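Local coordinates for protein transcriptional regulator (PDB 4KWA) that probably acts as a TetR-family transcriptional repressor, binding DNA through an N-terminal helix-turn-helix domain, and holds choline in a pocket of its C-terminal domain, at residues Ala5-Leu10 with Leu56-Lys61. Residues are numbered along the deposited sequence; the frame is centred on the assembly and turned at random.
Sequences ARRRIL and LRRNVK
L10 and R58 mark the closest approach of two helical segments, 5-10 on helix 2-20 and 56-61 on helix 48-71, their CA atoms 7.9 Å apart. Each segment keeps its own i to i+4 backbone bonds, such as L10 N to R6 O and V60 N to L56 O, and side chains alone bridge the gap, burying a modest 157 Å². R58 does most of the bridging. With CG anti to the backbone N (chi1 -176°) and the chain extended as far as NE, it reaches from helix 48-71 to helix 2-20. Its aliphatic part lies against the buried L10, where R58 CD is 4.2 Å from L10 CB, and its NE then comes 3.9 Å from R7 CG. R7 instead bends at chi3 (68°), and the two arginine side chains cross at a slant with their guanidinium planes 54° apart. R58 NH2 approaches the R7 group at its edge, near the plane, 4.0 Å from R7 NH1. These like charges probably tolerate each other because E11 lies close by: its OE1 forms a salt bridge with R7 NH1 and a long, weak ion pair with R58 NH2. L10 also packs on F45, while helix 48-71 packs through L56 on helices 94-109 and 113-139. The contact thus joins the first helix of the helix-turn-helix domain to the long helix 48-71 that leads into the choline-binding C-terminal domain, the junction between DNA-binding and ligand-binding parts characteristic of the all-helical TetR fold.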
# COMPACT_ATOMS: atom_id res chain seq x y z
N ALA A 5 22.81 -13.54 19.65
CA ALA A 5 22.49 -12.18 20.11
C ALA A 5 21.83 -11.42 18.94
O ALA A 5 20.79 -10.80 19.13
CB ALA A 5 23.75 -11.47 20.58
N ARG A 6 22.39 -11.53 17.74
CA ARG A 6 21.81 -10.87 16.54
C ARG A 6 20.38 -11.27 16.20
O ARG A 6 19.49 -10.43 15.90
CB ARG A 6 22.69 -11.12 15.28
CG ARG A 6 23.98 -10.33 15.16
CD ARG A 6 24.74 -10.63 13.86
NE ARG A 6 24.23 -9.87 12.74
CZ ARG A 6 23.26 -10.24 11.89
NH1 ARG A 6 22.87 -9.37 10.98
NH2 ARG A 6 22.66 -11.44 11.95
N ARG A 7 20.13 -12.57 16.13
CA ARG A 7 18.82 -13.04 15.82
C ARG A 7 17.75 -12.53 16.79
O ARG A 7 16.66 -12.16 16.41
CB ARG A 7 18.86 -14.57 15.94
CG ARG A 7 17.63 -15.28 15.44
CD ARG A 7 17.59 -16.73 15.86
NE ARG A 7 17.42 -16.86 17.32
CZ ARG A 7 16.26 -16.69 17.96
NH1 ARG A 7 15.16 -16.29 17.28
NH2 ARG A 7 16.20 -16.83 19.29
N ARG A 8 18.08 -12.56 18.10
CA ARG A 8 17.15 -12.10 19.13
C ARG A 8 16.84 -10.61 18.99
O ARG A 8 15.69 -10.23 19.05
CB ARG A 8 17.60 -12.53 20.54
CG ARG A 8 17.02 -13.93 20.90
CD ARG A 8 17.45 -14.57 22.23
NE ARG A 8 17.20 -13.72 23.41
CZ ARG A 8 18.12 -12.97 24.03
NH1 ARG A 8 17.76 -12.19 25.08
NH2 ARG A 8 19.40 -12.98 23.61
N ILE A 9 17.88 -9.83 18.74
CA ILE A 9 17.66 -8.41 18.49
C ILE A 9 16.74 -8.21 17.32
O ILE A 9 15.78 -7.41 17.38
CB ILE A 9 18.99 -7.67 18.20
CG1 ILE A 9 19.89 -7.62 19.42
CG2 ILE A 9 18.71 -6.25 17.73
CD1 ILE A 9 21.31 -7.16 19.15
N LEU A 10 17.00 -8.92 16.22
CA LEU A 10 16.16 -8.79 15.03
C LEU A 10 14.77 -9.25 15.18
O LEU A 10 13.85 -8.62 14.70
CB LEU A 10 16.81 -9.49 13.84
CG LEU A 10 18.11 -8.87 13.38
CD1 LEU A 10 18.65 -9.75 12.28
CD2 LEU A 10 17.95 -7.45 12.92
N LEU A 56 14.43 -7.03 7.88
CA LEU A 56 13.63 -7.30 6.66
C LEU A 56 14.28 -8.52 5.95
O LEU A 56 13.60 -9.42 5.46
CB LEU A 56 13.68 -6.14 5.70
CG LEU A 56 12.96 -4.90 6.16
CD1 LEU A 56 13.30 -3.73 5.28
CD2 LEU A 56 11.48 -5.15 6.12
N ARG A 57 15.59 -8.52 5.86
CA ARG A 57 16.25 -9.62 5.19
C ARG A 57 15.94 -10.94 5.86
O ARG A 57 15.61 -11.95 5.20
CB ARG A 57 17.75 -9.40 5.17
CG ARG A 57 18.52 -10.25 4.15
CD ARG A 57 20.03 -10.10 4.30
NE ARG A 57 20.48 -8.71 4.53
CZ ARG A 57 20.57 -7.77 3.61
NH1 ARG A 57 21.06 -6.57 3.93
NH2 ARG A 57 20.25 -8.04 2.36
N ARG A 58 15.98 -10.94 7.20
CA ARG A 58 15.67 -12.16 7.95
C ARG A 58 14.22 -12.59 7.73
O ARG A 58 13.89 -13.78 7.56
CB ARG A 58 15.96 -12.00 9.47
CG ARG A 58 15.74 -13.30 10.25
CD ARG A 58 15.97 -13.07 11.77
NE ARG A 58 15.32 -14.12 12.56
CZ ARG A 58 14.09 -14.07 13.06
NH1 ARG A 58 13.30 -13.00 12.89
NH2 ARG A 58 13.65 -15.12 13.76
N ASN A 59 13.31 -11.63 7.69
CA ASN A 59 11.94 -12.00 7.52
C ASN A 59 11.64 -12.49 6.13
O ASN A 59 10.78 -13.36 5.97
CB ASN A 59 11.05 -10.83 7.90
CG ASN A 59 9.63 -11.11 7.60
OD1 ASN A 59 9.19 -10.89 6.44
ND2 ASN A 59 8.98 -11.82 8.50
N VAL A 60 12.26 -11.91 5.12
CA VAL A 60 12.00 -12.35 3.72
C VAL A 60 12.41 -13.79 3.64
O VAL A 60 11.70 -14.59 3.02
CB VAL A 60 12.76 -11.49 2.68
CG1 VAL A 60 12.98 -12.19 1.31
CG2 VAL A 60 12.11 -10.13 2.58
N LYS A 61 13.52 -14.15 4.26
CA LYS A 61 13.91 -15.57 4.27
C LYS A 61 12.94 -16.49 5.02
O LYS A 61 12.65 -17.59 4.60
CB LYS A 61 15.30 -15.68 4.90
CG LYS A 61 15.68 -17.09 5.33
CD LYS A 61 17.16 -17.28 5.53
CE LYS A 61 17.78 -17.84 4.26
NZ LYS A 61 17.32 -19.24 3.98